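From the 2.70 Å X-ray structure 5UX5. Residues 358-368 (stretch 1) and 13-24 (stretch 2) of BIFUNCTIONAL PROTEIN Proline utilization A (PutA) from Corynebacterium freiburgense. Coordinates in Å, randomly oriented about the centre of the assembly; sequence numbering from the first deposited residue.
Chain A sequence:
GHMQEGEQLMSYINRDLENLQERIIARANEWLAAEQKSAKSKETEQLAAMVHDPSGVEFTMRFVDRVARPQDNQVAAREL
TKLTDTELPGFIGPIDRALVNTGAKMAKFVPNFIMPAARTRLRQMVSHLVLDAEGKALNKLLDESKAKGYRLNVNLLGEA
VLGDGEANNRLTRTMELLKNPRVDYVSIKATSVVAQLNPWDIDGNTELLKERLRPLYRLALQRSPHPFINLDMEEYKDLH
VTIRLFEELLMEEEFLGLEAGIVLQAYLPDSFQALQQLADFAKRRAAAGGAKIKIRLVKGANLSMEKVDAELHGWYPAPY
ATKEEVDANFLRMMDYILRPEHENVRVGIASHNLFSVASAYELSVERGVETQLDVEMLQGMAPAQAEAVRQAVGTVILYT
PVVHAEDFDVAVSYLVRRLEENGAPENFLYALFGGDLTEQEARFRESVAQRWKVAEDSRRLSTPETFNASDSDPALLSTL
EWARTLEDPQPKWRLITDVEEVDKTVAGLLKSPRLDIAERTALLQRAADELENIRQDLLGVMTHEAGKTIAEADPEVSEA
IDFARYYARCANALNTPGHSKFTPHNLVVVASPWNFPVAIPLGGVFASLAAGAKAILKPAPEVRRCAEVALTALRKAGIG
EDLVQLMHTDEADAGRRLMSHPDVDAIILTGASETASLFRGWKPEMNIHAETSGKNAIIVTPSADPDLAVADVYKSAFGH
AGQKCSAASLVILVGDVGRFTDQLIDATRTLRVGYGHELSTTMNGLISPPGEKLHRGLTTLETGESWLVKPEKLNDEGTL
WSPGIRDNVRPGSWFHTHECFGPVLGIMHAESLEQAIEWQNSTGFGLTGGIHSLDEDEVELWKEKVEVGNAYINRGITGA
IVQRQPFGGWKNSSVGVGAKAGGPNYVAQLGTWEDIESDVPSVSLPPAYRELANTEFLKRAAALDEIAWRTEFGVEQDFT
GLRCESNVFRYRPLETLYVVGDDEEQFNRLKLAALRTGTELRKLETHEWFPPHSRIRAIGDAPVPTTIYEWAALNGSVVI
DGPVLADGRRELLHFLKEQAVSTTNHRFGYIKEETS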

ATOM      1  N   ALA A 358      16.027   8.798 -37.425  1.00 47.93           N
ATOM      2  CA  ALA A 358      16.789   9.564 -38.412  1.00 51.17           C
ATOM      3  C   ALA A 358      17.843  10.444 -37.754  1.00 47.24           C
ATOM      4  O   ALA A 358      18.904  10.681 -38.342  1.00 48.11           O
ATOM      5  CB  ALA A 358      15.848  10.412 -39.270  1.00 52.57           C
ATOM      6  N   SER A 359      17.575  10.930 -36.539  1.00 43.60           N
ATOM      7  CA  SER A 359      18.561  11.729 -35.819  1.00 40.36           C
ATOM      8  C   SER A 359      19.791  10.905 -35.493  1.00 46.79           C
ATOM      9  O   SER A 359      20.925  11.312 -35.768  1.00 50.61           O
ATOM     10  CB  SER A 359      17.964  12.269 -34.525  1.00 37.21           C
ATOM     11  OG  SER A 359      17.041  13.295 -34.765  1.00 42.84           O
ATOM     12  N   ALA A 360      19.585   9.748 -34.875  1.00 48.83           N
ATOM     13  CA  ALA A 360      20.717   8.895 -34.558  1.00 46.15           C
ATOM     14  C   ALA A 360      21.474   8.506 -35.826  1.00 46.86           C
ATOM     15  O   ALA A 360      22.711   8.494 -35.842  1.00 45.38           O
ATOM     16  CB  ALA A 360      20.231   7.667 -33.791  1.00 39.25           C
ATOM     17  N   TYR A 361      20.743   8.213 -36.907  1.00 46.20           N
ATOM     18  CA  TYR A 361      21.395   7.845 -38.152  1.00 47.30           C
ATOM     19  C   TYR A 361      22.322   8.958 -38.608  1.00 52.07           C
ATOM     20  O   TYR A 361      23.524   8.744 -38.806  1.00 49.80           O
ATOM     21  CB  TYR A 361      20.359   7.547 -39.237  1.00 47.13           C
ATOM     22  CG  TYR A 361      21.046   7.247 -40.547  1.00 57.36           C
ATOM     23  CD1 TYR A 361      21.937   6.176 -40.654  1.00 60.60           C
ATOM     24  CD2 TYR A 361      20.863   8.056 -41.661  1.00 58.20           C
ATOM     25  CE1 TYR A 361      22.599   5.908 -41.846  1.00 59.40           C
ATOM     26  CE2 TYR A 361      21.523   7.788 -42.864  1.00 59.97           C
ATOM     27  CZ  TYR A 361      22.392   6.718 -42.945  1.00 60.29           C
ATOM     28  OH  TYR A 361      23.048   6.452 -44.130  1.00 63.25           O
ATOM     29  N   GLU A 362      21.768  10.166 -38.741  1.00 56.73           N
ATOM     30  CA  GLU A 362      22.506  11.314 -39.257  1.00 57.70           C
ATOM     31  C   GLU A 362      23.619  11.754 -38.314  1.00 57.34           C
ATOM     32  O   GLU A 362      24.683  12.194 -38.765  1.00 63.01           O
ATOM     33  CB  GLU A 362      21.544  12.467 -39.527  1.00 60.37           C
ATOM     34  CG  GLU A 362      20.598  12.231 -40.694  1.00 60.55           C
ATOM     35  CD  GLU A 362      21.324  12.046 -42.024  1.00 61.56           C
ATOM     36  OE1 GLU A 362      20.690  11.514 -42.955  1.00 64.11           O
ATOM     37  OE2 GLU A 362      22.501  12.475 -42.160  1.00 58.56           O
ATOM     38  N   LEU A 363      23.395  11.668 -37.005  1.00 57.84           N
ATOM     39  CA  LEU A 363      24.491  11.942 -36.083  1.00 51.24           C
ATOM     40  C   LEU A 363      25.639  10.960 -36.304  1.00 48.68           C
ATOM     41  O   LEU A 363      26.803  11.368 -36.349  1.00 53.58           O
ATOM     42  CB  LEU A 363      24.000  11.889 -34.634  1.00 38.41           C
ATOM     43  CG  LEU A 363      23.241  13.065 -34.021  1.00 43.29           C
ATOM     44  CD1 LEU A 363      22.813  12.722 -32.585  1.00 37.16           C
ATOM     45  CD2 LEU A 363      24.069  14.357 -34.050  1.00 39.40           C
ATOM     46  N   SER A 364      25.327   9.664 -36.467  1.00 39.14           N
ATOM     47  CA  SER A 364      26.373   8.657 -36.624  1.00 47.29           C
ATOM     48  C   SER A 364      27.192   8.905 -37.880  1.00 53.78           C
ATOM     49  O   SER A 364      28.419   8.750 -37.877  1.00 53.07           O
ATOM     50  CB  SER A 364      25.762   7.256 -36.663  1.00 53.03           C
ATOM     51  OG  SER A 364      24.989   7.062 -37.838  1.00 59.90           O
ATOM     52  N   VAL A 365      26.524   9.292 -38.965  1.00 49.03           N
ATOM     53  CA  VAL A 365      27.225   9.557 -40.208  1.00 49.09           C
ATOM     54  C   VAL A 365      28.076  10.823 -40.104  1.00 51.05           C
ATOM     55  O   VAL A 365      29.251  10.814 -40.480  1.00 50.85           O
ATOM     56  CB  VAL A 365      26.210   9.633 -41.352  1.00 45.86           C
ATOM     57  CG1 VAL A 365      26.906  10.066 -42.624  1.00 43.99           C
ATOM     58  CG2 VAL A 365      25.545   8.268 -41.515  1.00 47.56           C
ATOM     59  N   GLU A 366      27.529  11.907 -39.543  1.00 47.77           N
ATOM     60  CA  GLU A 366      28.282  13.159 -39.450  1.00 46.92           C
ATOM     61  C   GLU A 366      29.526  13.015 -38.591  1.00 49.04           C
ATOM     62  O   GLU A 366      30.547  13.660 -38.851  1.00 58.04           O
ATOM     63  CB  GLU A 366      27.377  14.260 -38.883  1.00 47.50           C
ATOM     64  CG  GLU A 366      28.029  15.614 -38.566  1.00 53.82           C
ATOM     65  CD  GLU A 366      28.720  16.264 -39.743  1.00 69.46           C
ATOM     66  OE1 GLU A 366      29.691  17.020 -39.511  1.00 72.15           O
ATOM     67  OE2 GLU A 366      28.284  16.039 -40.894  1.00 75.93           O
ATOM     68  N   ARG A 367      29.479  12.143 -37.604  1.00 48.02           N
ATOM     69  CA  ARG A 367      30.537  12.031 -36.619  1.00 48.08           C
ATOM     70  C   ARG A 367      31.406  10.817 -36.834  1.00 43.01           C
ATOM     71  O   ARG A 367      32.363  10.631 -36.079  1.00 43.16           O
ATOM     72  CB  ARG A 367      29.946  11.998 -35.205  1.00 47.30           C
ATOM     73  CG  ARG A 367      29.082  13.202 -34.899  1.00 41.82           C
ATOM     74  CD  ARG A 367      28.821  13.273 -33.433  1.00 40.97           C
ATOM     75  NE  ARG A 367      28.030  14.426 -33.049  1.00 40.97           N
ATOM     76  CZ  ARG A 367      27.288  14.455 -31.947  1.00 51.28           C
ATOM     77  NH1 ARG A 367      27.239  13.391 -31.155  1.00 57.21           N
ATOM     78  NH2 ARG A 367      26.579  15.527 -31.638  1.00 46.78           N
ATOM     79  N   GLY A 368      31.066   9.967 -37.802  1.00 42.92           N
ATOM     80  CA  GLY A 368      31.858   8.786 -38.097  1.00 47.24           C
ATOM     81  C   GLY A 368      31.794   7.687 -37.053  1.00 59.15           C
ATOM     82  O   GLY A 368      32.785   6.972 -36.860  1.00 62.13           O
TER
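Stretch 2 (13-24) INRDLENLQERI

Two helices from distant parts of the chain pack obliquely, joined by a small apolar seam that is closed at one end by a salt bridge; the whole contact buries 532 Å², both sides summed. Stretch 2 enters as an extended segment at Ile-13 and Asn-14, turns helical after the N-cap residue Arg-15, and runs as a helix from Asp-16 through Ile-24 and beyond, kinked where the N atoms of Glu-22 and Arg-23 lack bonds to the preceding turn. The N-to-C directions of its axis and that of the helix of stretch 1 make 119°, oblique but nearer antiparallel than parallel, and the axes approach to 9.6 Å; the start of stretch 2 lies near the end of stretch 1, and Ile-24 near Ala-358. There the CA atoms of Ala-358 and Ile-24 are 5.6 Å apart; the small alanine side chain points toward stretch 2, and its CB meets Ile-24 CG2 at 3.7 Å. Ile-24 also places CD1 3.6 Å from Ser-359 OG and CG1 3.8 Å from Glu-362 CG, the aliphatic part of an acidic side chain. In the middle, Leu-20 (m, t) points toward stretch 1: its CD1 lies 3.6 Å from Glu-362 O, 4.1 Å from Leu-363 CD2 and 4.1 Å from Glu-366 CB. Leu-17 leaves its backbone sideways, but its end comes nearer, bringing CD2 to 4.2 Å from Leu-363 CG. At the polar end, Arg-367 extends its guanidinium so that Asp-16 OD2 and Asn-14 OD1 both lie at its edge, near its plane. Arg-367 NE donates to Asp-16 OD2 at 3.0 Å and Arg-367 NH2 to the same OD2 at 3.2 Å, forming the salt bridge; a weak bond joins Arg-367 NH2 to Asn-14 OD1 at 3.3 Å. Asn-14 OD1 also accepts from Asp-16 N at 2.8 Å, tying the cation to the first turn of the helix.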

ATOM      1  N   ILE A  13      27.813  19.712 -25.030  1.00 53.35           N
ATOM      2  CA  ILE A  13      26.848  20.474 -25.821  1.00 47.08           C
ATOM      3  C   ILE A  13      27.480  20.950 -27.124  1.00 44.18           C
ATOM      4  O   ILE A  13      28.666  21.293 -27.174  1.00 44.79           O
ATOM      5  CB  ILE A  13      26.302  21.663 -25.019  1.00 45.93           C
ATOM      6  CG1 ILE A  13      25.784  21.207 -23.667  1.00 48.43           C
ATOM      7  CG2 ILE A  13      25.173  22.340 -25.771  1.00 41.82           C
ATOM      8  CD1 ILE A  13      25.091  22.337 -22.930  1.00 54.24           C
ATOM      9  N   ASN A  14      26.690  20.945 -28.195  1.00 45.77           N
ATOM     10  CA  ASN A  14      27.138  21.348 -29.526  1.00 44.15           C
ATOM     11  C   ASN A  14      25.900  21.579 -30.381  1.00 47.23           C
ATOM     12  O   ASN A  14      24.766  21.356 -29.938  1.00 51.50           O
ATOM     13  CB  ASN A  14      27.996  20.274 -30.164  1.00 43.75           C
ATOM     14  CG  ASN A  14      27.216  19.018 -30.348  1.00 53.16           C
ATOM     15  OD1 ASN A  14      26.567  18.820 -31.375  1.00 55.92           O
ATOM     16  ND2 ASN A  14      27.172  18.208 -29.308  1.00 52.57           N
ATOM     17  N   ARG A  15      26.124  21.919 -31.652  1.00 46.72           N
ATOM     18  CA  ARG A  15      25.022  22.270 -32.544  1.00 48.84           C
ATOM     19  C   ARG A  15      24.872  21.312 -33.730  1.00 46.05           C
ATOM     20  O   ARG A  15      24.291  21.692 -34.749  1.00 48.56           O
ATOM     21  CB  ARG A  15      25.178  23.713 -33.037  1.00 46.59           C
ATOM     22  CG  ARG A  15      25.316  24.738 -31.932  1.00 47.05           C
ATOM     23  CD  ARG A  15      24.301  25.872 -32.024  1.00 55.66           C
ATOM     24  NE  ARG A  15      24.021  26.290 -33.396  1.00 56.29           N
ATOM     25  CZ  ARG A  15      22.845  26.774 -33.800  1.00 58.05           C
ATOM     26  NH1 ARG A  15      21.823  26.894 -32.930  1.00 48.10           N
ATOM     27  NH2 ARG A  15      22.685  27.123 -35.077  1.00 56.96           N
ATOM     28  N   ASP A  16      25.374  20.077 -33.636  1.00 43.79           N
ATOM     29  CA  ASP A  16      25.243  19.162 -34.768  1.00 43.64           C
ATOM     30  C   ASP A  16      23.774  18.905 -35.100  1.00 45.37           C
ATOM     31  O   ASP A  16      23.369  18.977 -36.264  1.00 52.55           O
ATOM     32  CB  ASP A  16      25.997  17.861 -34.491  1.00 42.88           C
ATOM     33  CG  ASP A  16      27.496  18.069 -34.450  1.00 60.90           C
ATOM     34  OD1 ASP A  16      27.984  18.975 -35.160  1.00 64.41           O
ATOM     35  OD2 ASP A  16      28.189  17.348 -33.702  1.00 63.14           O
ATOM     36  N   LEU A  17      22.955  18.612 -34.087  1.00 50.09           N
ATOM     37  CA  LEU A  17      21.526  18.397 -34.325  1.00 58.76           C
ATOM     38  C   LEU A  17      20.868  19.617 -34.981  1.00 58.16           C
ATOM     39  O   LEU A  17      20.058  19.468 -35.905  1.00 55.72           O
ATOM     40  CB  LEU A  17      20.823  18.047 -33.006  1.00 55.30           C
ATOM     41  CG  LEU A  17      20.746  16.567 -32.670  1.00 48.75           C
ATOM     42  CD1 LEU A  17      19.933  16.363 -31.431  1.00 56.83           C
ATOM     43  CD2 LEU A  17      20.081  15.848 -33.815  1.00 45.43           C
ATOM     44  N   GLU A  18      21.167  20.828 -34.500  1.00 58.74           N
ATOM     45  CA  GLU A  18      20.630  22.021 -35.161  1.00 62.44           C
ATOM     46  C   GLU A  18      21.015  22.080 -36.636  1.00 56.31           C
ATOM     47  O   GLU A  18      20.191  22.448 -37.481  1.00 54.09           O
ATOM     48  CB  GLU A  18      21.070  23.300 -34.438  1.00 63.75           C
ATOM     49  CG  GLU A  18      20.165  23.645 -33.246  1.00 64.76           C
ATOM     50  CD  GLU A  18      20.683  23.173 -31.912  1.00 61.05           C
ATOM     51  OE1 GLU A  18      20.058  23.530 -30.893  1.00 56.12           O
ATOM     52  OE2 GLU A  18      21.668  22.408 -31.875  1.00 69.70           O
ATOM     53  N   ASN A  19      22.249  21.705 -36.975  1.00 49.16           N
ATOM     54  CA  ASN A  19      22.652  21.780 -38.371  1.00 52.17           C
ATOM     55  C   ASN A  19      22.040  20.657 -39.201  1.00 59.52           C
ATOM     56  O   ASN A  19      21.677  20.873 -40.366  1.00 59.97           O
ATOM     57  CB  ASN A  19      24.181  21.755 -38.486  1.00 52.21           C
ATOM     58  CG  ASN A  19      24.856  22.961 -37.819  1.00 58.04           C
ATOM     59  OD1 ASN A  19      24.305  24.076 -37.774  1.00 61.49           O
ATOM     60  ND2 ASN A  19      26.062  22.734 -37.291  1.00 52.85           N
ATOM     61  N   LEU A  20      21.847  19.479 -38.613  1.00 60.24           N
ATOM     62  CA  LEU A  20      21.325  18.344 -39.365  1.00 54.70           C
ATOM     63  C   LEU A  20      19.809  18.332 -39.428  1.00 56.18           C
ATOM     64  O   LEU A  20      19.242  17.486 -40.127  1.00 58.17           O
ATOM     65  CB  LEU A  20      21.825  17.035 -38.740  1.00 47.89           C
ATOM     66  CG  LEU A  20      23.343  16.844 -38.606  1.00 45.93           C
ATOM     67  CD1 LEU A  20      23.631  15.547 -37.930  1.00 46.67           C
ATOM     68  CD2 LEU A  20      24.062  16.869 -39.965  1.00 48.98           C
ATOM     69  N   GLN A  21      19.161  19.308 -38.789  1.00 56.49           N
ATOM     70  CA  GLN A  21      17.725  19.245 -38.540  1.00 58.43           C
ATOM     71  C   GLN A  21      16.921  19.000 -39.814  1.00 63.06           C
ATOM     72  O   GLN A  21      15.972  18.208 -39.815  1.00 62.68           O
ATOM     73  CB  GLN A  21      17.294  20.545 -37.871  1.00 55.21           C
ATOM     74  CG  GLN A  21      16.138  20.421 -36.939  1.00 47.57           C
ATOM     75  CD  GLN A  21      15.865  21.720 -36.216  1.00 55.49           C
ATOM     76  OE1 GLN A  21      15.648  21.730 -35.004  1.00 62.13           O
ATOM     77  NE2 GLN A  21      15.855  22.830 -36.961  1.00 49.94           N
ATOM     78  N   GLU A  22      17.286  19.657 -40.910  1.00 63.94           N
ATOM     79  CA  GLU A  22      16.492  19.534 -42.122  1.00 68.04           C
ATOM     80  C   GLU A  22      16.886  18.329 -42.971  1.00 67.77           C
ATOM     81  O   GLU A  22      16.027  17.752 -43.649  1.00 70.02           O
ATOM     82  CB  GLU A  22      16.589  20.828 -42.934  1.00 70.26           C
ATOM     83  CG  GLU A  22      16.279  22.079 -42.101  1.00 74.22           C
ATOM     84  CD  GLU A  22      14.807  22.190 -41.678  1.00 80.10           C
ATOM     85  OE1 GLU A  22      13.913  21.815 -42.472  1.00 81.10           O
ATOM     86  OE2 GLU A  22      14.538  22.661 -40.547  1.00 79.87           O
ATOM     87  N   ARG A  23      18.155  17.921 -42.959  1.00 60.52           N
ATOM     88  CA  ARG A  23      18.472  16.645 -43.588  1.00 56.01           C
ATOM     89  C   ARG A  23      17.876  15.496 -42.787  1.00 61.99           C
ATOM     90  O   ARG A  23      17.570  14.442 -43.355  1.00 66.62           O
ATOM     91  CB  ARG A  23      19.991  16.477 -43.764  1.00 49.83           C
ATOM     92  N   ILE A  24      17.672  15.692 -41.478  1.00 62.97           N
ATOM     93  CA  ILE A  24      17.004  14.674 -40.666  1.00 61.49           C
ATOM     94  C   ILE A  24      15.528  14.580 -41.034  1.00 63.14           C
ATOM     95  O   ILE A  24      14.985  13.482 -41.200  1.00 65.40           O
ATOM     96  CB  ILE A  24      17.171  14.962 -39.161  1.00 57.93           C
ATOM     97  CG1 ILE A  24      18.622  14.848 -38.700  1.00 54.54           C
ATOM     98  CG2 ILE A  24      16.327  14.004 -38.345  1.00 53.41           C
ATOM     99  CD1 ILE A  24      18.793  15.257 -37.230  1.00 46.12           C
TER